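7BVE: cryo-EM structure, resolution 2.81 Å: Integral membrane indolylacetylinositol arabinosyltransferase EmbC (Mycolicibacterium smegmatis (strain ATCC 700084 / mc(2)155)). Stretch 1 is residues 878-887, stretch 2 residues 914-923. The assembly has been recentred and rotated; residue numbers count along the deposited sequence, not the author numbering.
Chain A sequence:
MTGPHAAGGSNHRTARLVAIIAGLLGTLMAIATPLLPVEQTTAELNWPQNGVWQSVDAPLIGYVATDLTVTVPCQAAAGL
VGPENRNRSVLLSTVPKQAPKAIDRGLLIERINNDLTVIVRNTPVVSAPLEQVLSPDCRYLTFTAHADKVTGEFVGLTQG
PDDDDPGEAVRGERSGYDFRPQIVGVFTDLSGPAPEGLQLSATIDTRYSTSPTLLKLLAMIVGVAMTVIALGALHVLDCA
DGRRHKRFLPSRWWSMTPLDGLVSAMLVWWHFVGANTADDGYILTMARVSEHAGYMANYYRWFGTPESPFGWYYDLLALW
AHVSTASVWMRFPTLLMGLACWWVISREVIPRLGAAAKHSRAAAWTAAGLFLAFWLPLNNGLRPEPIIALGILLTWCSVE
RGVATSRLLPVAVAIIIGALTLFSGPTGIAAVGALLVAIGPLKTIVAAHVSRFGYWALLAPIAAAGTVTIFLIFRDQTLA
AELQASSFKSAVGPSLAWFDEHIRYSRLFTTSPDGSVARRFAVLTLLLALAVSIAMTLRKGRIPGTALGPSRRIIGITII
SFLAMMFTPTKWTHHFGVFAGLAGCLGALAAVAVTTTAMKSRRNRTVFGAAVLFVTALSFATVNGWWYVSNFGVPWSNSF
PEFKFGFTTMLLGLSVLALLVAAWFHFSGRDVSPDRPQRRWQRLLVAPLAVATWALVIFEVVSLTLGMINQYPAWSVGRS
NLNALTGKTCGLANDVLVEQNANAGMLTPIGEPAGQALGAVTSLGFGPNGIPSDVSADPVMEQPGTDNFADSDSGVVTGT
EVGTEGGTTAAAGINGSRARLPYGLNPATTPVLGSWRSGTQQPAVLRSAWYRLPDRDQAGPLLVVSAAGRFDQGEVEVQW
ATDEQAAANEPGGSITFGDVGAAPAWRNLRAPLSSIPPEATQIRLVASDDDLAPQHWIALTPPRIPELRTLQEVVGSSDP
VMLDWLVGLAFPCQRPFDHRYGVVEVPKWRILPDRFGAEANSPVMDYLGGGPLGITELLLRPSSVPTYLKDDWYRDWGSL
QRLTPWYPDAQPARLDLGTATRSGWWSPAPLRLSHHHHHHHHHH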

ATOM      1  N   VAL A 878     -45.667  -3.204  -2.210  1.00 42.23           N
ATOM      2  CA  VAL A 878     -46.927  -2.527  -1.936  1.00 42.23           C
ATOM      3  C   VAL A 878     -47.937  -3.063  -2.936  1.00 42.23           C
ATOM      4  O   VAL A 878     -47.575  -3.369  -4.074  1.00 42.23           O
ATOM      5  CB  VAL A 878     -46.779  -0.990  -2.049  1.00 42.23           C
ATOM      6  CG1 VAL A 878     -48.067  -0.252  -1.702  1.00 42.23           C
ATOM      7  CG2 VAL A 878     -45.684  -0.509  -1.156  1.00 42.23           C
ATOM      8  N   GLN A 879     -49.186  -3.215  -2.517  1.00 50.78           N
ATOM      9  CA  GLN A 879     -50.227  -3.746  -3.386  1.00 50.78           C
ATOM     10  C   GLN A 879     -51.404  -2.776  -3.349  1.00 50.78           C
ATOM     11  O   GLN A 879     -52.220  -2.830  -2.427  1.00 50.78           O
ATOM     12  CB  GLN A 879     -50.612  -5.141  -2.920  1.00 50.78           C
ATOM     13  CG  GLN A 879     -51.388  -5.992  -3.893  1.00 50.78           C
ATOM     14  CD  GLN A 879     -51.596  -7.378  -3.335  1.00 50.78           C
ATOM     15  OE1 GLN A 879     -51.308  -7.634  -2.171  1.00 50.78           O
ATOM     16  NE2 GLN A 879     -52.056  -8.296  -4.172  1.00 50.78           N
ATOM     17  N   TRP A 880     -51.501  -1.891  -4.341  1.00 46.29           N
ATOM     18  CA  TRP A 880     -52.551  -0.885  -4.305  1.00 46.29           C
ATOM     19  C   TRP A 880     -53.785  -1.352  -5.061  1.00 46.29           C
ATOM     20  O   TRP A 880     -53.713  -2.192  -5.954  1.00 46.29           O
ATOM     21  CB  TRP A 880     -52.083   0.442  -4.902  1.00 46.29           C
ATOM     22  CG  TRP A 880     -51.811   0.427  -6.374  1.00 46.29           C
ATOM     23  CD1 TRP A 880     -52.706   0.642  -7.389  1.00 46.29           C
ATOM     24  CD2 TRP A 880     -50.546   0.227  -6.998  1.00 46.29           C
ATOM     25  NE1 TRP A 880     -52.073   0.558  -8.602  1.00 46.29           N
ATOM     26  CE2 TRP A 880     -50.744   0.304  -8.390  1.00 46.29           C
ATOM     27  CE3 TRP A 880     -49.265  -0.024  -6.515  1.00 46.29           C
ATOM     28  CZ2 TRP A 880     -49.700   0.145  -9.302  1.00 46.29           C
ATOM     29  CZ3 TRP A 880     -48.239  -0.178  -7.411  1.00 46.29           C
ATOM     30  CH2 TRP A 880     -48.456  -0.096  -8.792  1.00 46.29           C
ATOM     31  N   ALA A 881     -54.919  -0.744  -4.731  1.00 49.68           N
ATOM     32  CA  ALA A 881     -56.174  -1.066  -5.392  1.00 49.68           C
ATOM     33  C   ALA A 881     -57.125   0.110  -5.245  1.00 49.68           C
ATOM     34  O   ALA A 881     -56.862   1.054  -4.498  1.00 49.68           O
ATOM     35  CB  ALA A 881     -56.807  -2.333  -4.813  1.00 49.68           C
ATOM     36  N   THR A 882     -58.235   0.035  -5.970  1.00 59.53           N
ATOM     37  CA  THR A 882     -59.321   0.990  -5.822  1.00 59.53           C
ATOM     38  C   THR A 882     -60.302   0.461  -4.776  1.00 59.53           C
ATOM     39  O   THR A 882     -59.986  -0.450  -4.005  1.00 59.53           O
ATOM     40  CB  THR A 882     -60.009   1.243  -7.160  1.00 59.53           C
ATOM     41  OG1 THR A 882     -60.688   0.058  -7.578  1.00 59.53           O
ATOM     42  CG2 THR A 882     -58.989   1.623  -8.215  1.00 59.53           C
ATOM     43  N   ASP A 883     -61.498   1.049  -4.719  1.00 65.97           N
ATOM     44  CA  ASP A 883     -62.534   0.549  -3.817  1.00 65.97           C
ATOM     45  C   ASP A 883     -63.050  -0.811  -4.277  1.00 65.97           C
ATOM     46  O   ASP A 883     -63.076  -1.780  -3.506  1.00 65.97           O
ATOM     47  CB  ASP A 883     -63.683   1.557  -3.729  1.00 65.97           C
ATOM     48  CG  ASP A 883     -63.304   2.824  -2.985  1.00 65.97           C
ATOM     49  OD1 ASP A 883     -62.444   2.758  -2.084  1.00 65.97           O
ATOM     50  OD2 ASP A 883     -63.874   3.889  -3.300  1.00 65.97           O
ATOM     51  N   GLU A 884     -63.447  -0.905  -5.548  1.00 68.38           N
ATOM     52  CA  GLU A 884     -64.043  -2.135  -6.056  1.00 68.38           C
ATOM     53  C   GLU A 884     -62.994  -3.196  -6.365  1.00 68.38           C
ATOM     54  O   GLU A 884     -63.336  -4.375  -6.500  1.00 68.38           O
ATOM     55  CB  GLU A 884     -64.875  -1.838  -7.305  1.00 68.38           C
ATOM     56  CG  GLU A 884     -64.051  -1.448  -8.529  1.00 68.38           C
ATOM     57  CD  GLU A 884     -63.794   0.045  -8.631  1.00 68.38           C
ATOM     58  OE1 GLU A 884     -64.046   0.773  -7.648  1.00 68.38           O
ATOM     59  OE2 GLU A 884     -63.323   0.489  -9.699  1.00 68.38           O
ATOM     60  N   GLN A 885     -61.725  -2.805  -6.509  1.00 61.46           N
ATOM     61  CA  GLN A 885     -60.688  -3.807  -6.728  1.00 61.46           C
ATOM     62  C   GLN A 885     -60.285  -4.472  -5.422  1.00 61.46           C
ATOM     63  O   GLN A 885     -59.843  -5.625  -5.423  1.00 61.46           O
ATOM     64  CB  GLN A 885     -59.476  -3.177  -7.410  1.00 61.46           C
ATOM     65  CG  GLN A 885     -59.720  -2.756  -8.854  1.00 61.46           C
ATOM     66  CD  GLN A 885     -58.531  -2.033  -9.464  1.00 61.46           C
ATOM     67  OE1 GLN A 885     -57.525  -1.798  -8.799  1.00 61.46           O
ATOM     68  NE2 GLN A 885     -58.652  -1.660 -10.732  1.00 61.46           N
ATOM     69  N   ALA A 886     -60.436  -3.767  -4.305  1.00 61.56           N
ATOM     70  CA  ALA A 886     -60.207  -4.364  -2.999  1.00 61.56           C
ATOM     71  C   ALA A 886     -61.466  -4.992  -2.431  1.00 61.56           C
ATOM     72  O   ALA A 886     -61.382  -5.806  -1.504  1.00 61.56           O
ATOM     73  CB  ALA A 886     -59.662  -3.317  -2.026  1.00 61.56           C
ATOM     74  N   ALA A 887     -62.637  -4.629  -2.961  1.00 62.18           N
ATOM     75  CA  ALA A 887     -63.842  -5.384  -2.638  1.00 62.18           C
ATOM     76  C   ALA A 887     -63.864  -6.725  -3.361  1.00 62.18           C
ATOM     77  O   ALA A 887     -64.589  -7.639  -2.949  1.00 62.18           O
ATOM     78  CB  ALA A 887     -65.087  -4.569  -2.980  1.00 62.18           C
ATOM     79  N   SER A 914     -45.613   9.167  -6.810  1.00 22.27           N
ATOM     80  CA  SER A 914     -45.755   9.227  -8.256  1.00 22.27           C
ATOM     81  C   SER A 914     -45.680   7.845  -8.888  1.00 22.27           C
ATOM     82  O   SER A 914     -46.136   7.672 -10.021  1.00 22.27           O
ATOM     83  CB  SER A 914     -44.682  10.125  -8.865  1.00 22.27           C
ATOM     84  OG  SER A 914     -43.403   9.527  -8.770  1.00 22.27           O
ATOM     85  N   SER A 915     -45.102   6.867  -8.188  1.00 24.11           N
ATOM     86  CA  SER A 915     -45.129   5.485  -8.644  1.00 24.11           C
ATOM     87  C   SER A 915     -46.495   4.841  -8.468  1.00 24.11           C
ATOM     88  O   SER A 915     -46.788   3.846  -9.135  1.00 24.11           O
ATOM     89  CB  SER A 915     -44.079   4.665  -7.900  1.00 24.11           C
ATOM     90  OG  SER A 915     -42.775   5.109  -8.214  1.00 24.11           O
ATOM     91  N   ILE A 916     -47.330   5.383  -7.590  1.00 29.14           N
ATOM     92  CA  ILE A 916     -48.689   4.892  -7.393  1.00 29.14           C
ATOM     93  C   ILE A 916     -49.615   5.697  -8.303  1.00 29.14           C
ATOM     94  O   ILE A 916     -49.573   6.936  -8.261  1.00 29.14           O
ATOM     95  CB  ILE A 916     -49.113   5.006  -5.927  1.00 29.14           C
ATOM     96  CG1 ILE A 916     -48.303   4.027  -5.075  1.00 29.14           C
ATOM     97  CG2 ILE A 916     -50.583   4.753  -5.770  1.00 29.14           C
ATOM     98  CD1 ILE A 916     -48.479   4.211  -3.598  1.00 29.14           C
ATOM     99  N   PRO A 917     -50.422   5.047  -9.142  1.00 42.65           N
ATOM    100  CA  PRO A 917     -51.246   5.785 -10.093  1.00 42.65           C
ATOM    101  C   PRO A 917     -52.345   6.544  -9.389  1.00 42.65           C
ATOM    102  O   PRO A 917     -52.792   6.156  -8.291  1.00 42.65           O
ATOM    103  CB  PRO A 917     -51.814   4.677 -10.992  1.00 42.65           C
ATOM    104  CG  PRO A 917     -50.857   3.561 -10.857  1.00 42.65           C
ATOM    105  CD  PRO A 917     -50.401   3.612  -9.444  1.00 42.65           C
ATOM    106  N   PRO A 918     -52.834   7.646  -9.987  1.00 47.63           N
ATOM    107  CA  PRO A 918     -53.735   8.550  -9.257  1.00 47.63           C
ATOM    108  C   PRO A 918     -55.159   8.052  -9.058  1.00 47.63           C
ATOM    109  O   PRO A 918     -56.008   8.810  -8.578  1.00 47.63           O
ATOM    110  CB  PRO A 918     -53.729   9.814 -10.125  1.00 47.63           C
ATOM    111  CG  PRO A 918     -52.481   9.725 -10.926  1.00 47.63           C
ATOM    112  CD  PRO A 918     -52.310   8.276 -11.208  1.00 47.63           C
ATOM    113  N   GLU A 919     -55.454   6.805  -9.420  1.00 53.80           N
ATOM    114  CA  GLU A 919     -56.762   6.227  -9.166  1.00 53.80           C
ATOM    115  C   GLU A 919     -56.753   5.257  -7.996  1.00 53.80           C
ATOM    116  O   GLU A 919     -57.815   4.752  -7.621  1.00 53.80           O
ATOM    117  CB  GLU A 919     -57.293   5.511 -10.414  1.00 53.80           C
ATOM    118  CG  GLU A 919     -56.591   4.202 -10.751  1.00 53.80           C
ATOM    119  CD  GLU A 919     -55.415   4.370 -11.695  1.00 53.80           C
ATOM    120  OE1 GLU A 919     -54.947   5.509 -11.883  1.00 53.80           O
ATOM    121  OE2 GLU A 919     -54.959   3.351 -12.256  1.00 53.80           O
ATOM    122  N   ALA A 920     -55.588   4.982  -7.415  1.00 49.56           N
ATOM    123  CA  ALA A 920     -55.514   4.069  -6.287  1.00 49.56           C
ATOM    124  C   ALA A 920     -56.047   4.736  -5.031  1.00 49.56           C
ATOM    125  O   ALA A 920     -55.910   5.946  -4.836  1.00 49.56           O
ATOM    126  CB  ALA A 920     -54.082   3.610  -6.058  1.00 49.56           C
ATOM    127  N   THR A 921     -56.662   3.933  -4.171  1.00 47.49           N
ATOM    128  CA  THR A 921     -57.311   4.483  -2.992  1.00 47.49           C
ATOM    129  C   THR A 921     -56.842   3.753  -1.741  1.00 47.49           C
ATOM    130  O   THR A 921     -56.744   4.345  -0.663  1.00 47.49           O
ATOM    131  CB  THR A 921     -58.830   4.388  -3.149  1.00 47.49           C
ATOM    132  OG1 THR A 921     -59.215   4.997  -4.388  1.00 47.49           O
ATOM    133  CG2 THR A 921     -59.549   5.108  -2.019  1.00 47.49           C
ATOM    134  N   GLN A 922     -56.536   2.464  -1.879  1.00 47.93           N
ATOM    135  CA  GLN A 922     -56.215   1.610  -0.746  1.00 47.93           C
ATOM    136  C   GLN A 922     -54.964   0.813  -1.072  1.00 47.93           C
ATOM    137  O   GLN A 922     -54.827   0.309  -2.188  1.00 47.93           O
ATOM    138  CB  GLN A 922     -57.372   0.660  -0.434  1.00 47.93           C
ATOM    139  CG  GLN A 922     -58.669   1.366  -0.098  1.00 47.93           C
ATOM    140  CD  GLN A 922     -59.803   0.417   0.136  1.00 47.93           C
ATOM    141  OE1 GLN A 922     -59.628  -0.795   0.084  1.00 47.93           O
ATOM    142  NE2 GLN A 922     -60.990   0.960   0.370  1.00 47.93           N
ATOM    143  N   ILE A 923     -54.048   0.706  -0.113  1.00 41.87           N
ATOM    144  CA  ILE A 923     -52.819  -0.049  -0.304  1.00 41.87           C
ATOM    145  C   ILE A 923     -52.742  -1.165   0.735  1.00 41.87           C
ATOM    146  O   ILE A 923     -53.544  -1.241   1.664  1.00 41.87           O
ATOM    147  CB  ILE A 923     -51.560   0.833  -0.241  1.00 41.87           C
ATOM    148  CG1 ILE A 923     -51.409   1.463   1.135  1.00 41.87           C
ATOM    149  CG2 ILE A 923     -51.608   1.910  -1.283  1.00 41.87           C
ATOM    150  CD1 ILE A 923     -50.086   2.138   1.334  1.00 41.87           C
TER

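The two stretches meet through a single antiparallel bridge between Ala881 and Gln922, whose CA atoms lie 5.4 Å apart. Ala881 N donates to Gln922 O at 2.8 Å, and Gln922 N returns a bond to Ala881 O at 3.0 Å. The same carbonyl also accepts from Thr921 N, with Thr921 N to Ala881 O at 2.9 Å and nearly linear, so one acceptor holds two successive amides. Further along, the stretches continue to approach without conventional bonds: Trp880 CA lies 3.3 Å from Gln922 O and Ile923 CA 3.5 Å from Gln879 O, both CA-H...O contacts.

Each stretch turns close to the bridge. A type I turn from Pro917 to Ala920, closed by Ala920 N to Pro917 O at 3.2 Å, leads into the paired residues; Pro918 stands at the second position, where the restricted phi of proline, here -74°, suits a type I turn. After the bridge, Thr882 caps a weakly bonded helix: its OG1 accepts from Gln885 N at 3.2 Å, a role for which a short hydroxyl side chain is well fitted.

Among the side chains, Trp880 is covered most. Its broad indole meets the turn obliquely, with CE2 3.5 Å from Pro917 CD and CD1 3.5 Å from Ala920 CB; the small methyl of Ala920 allows the backbone and the ring to lie close together. Trp880 CB also packs against Ile923 CG2 at 3.9 Å, while Val878 CG1 reaches Ile923 CB at 3.9 Å, branched aliphatic chains filling a buried apolar patch. Ala881 points its CB away, leaving its backbone to make the bridge.

On the helical side, the extended side chain of Gln922 brings OE1 to 3.3 Å from Ala886 CB, where alanine's methyl takes little room. The methyl of Thr882 completes the packing, its CG2 lying 3.4 Å from Glu919 O.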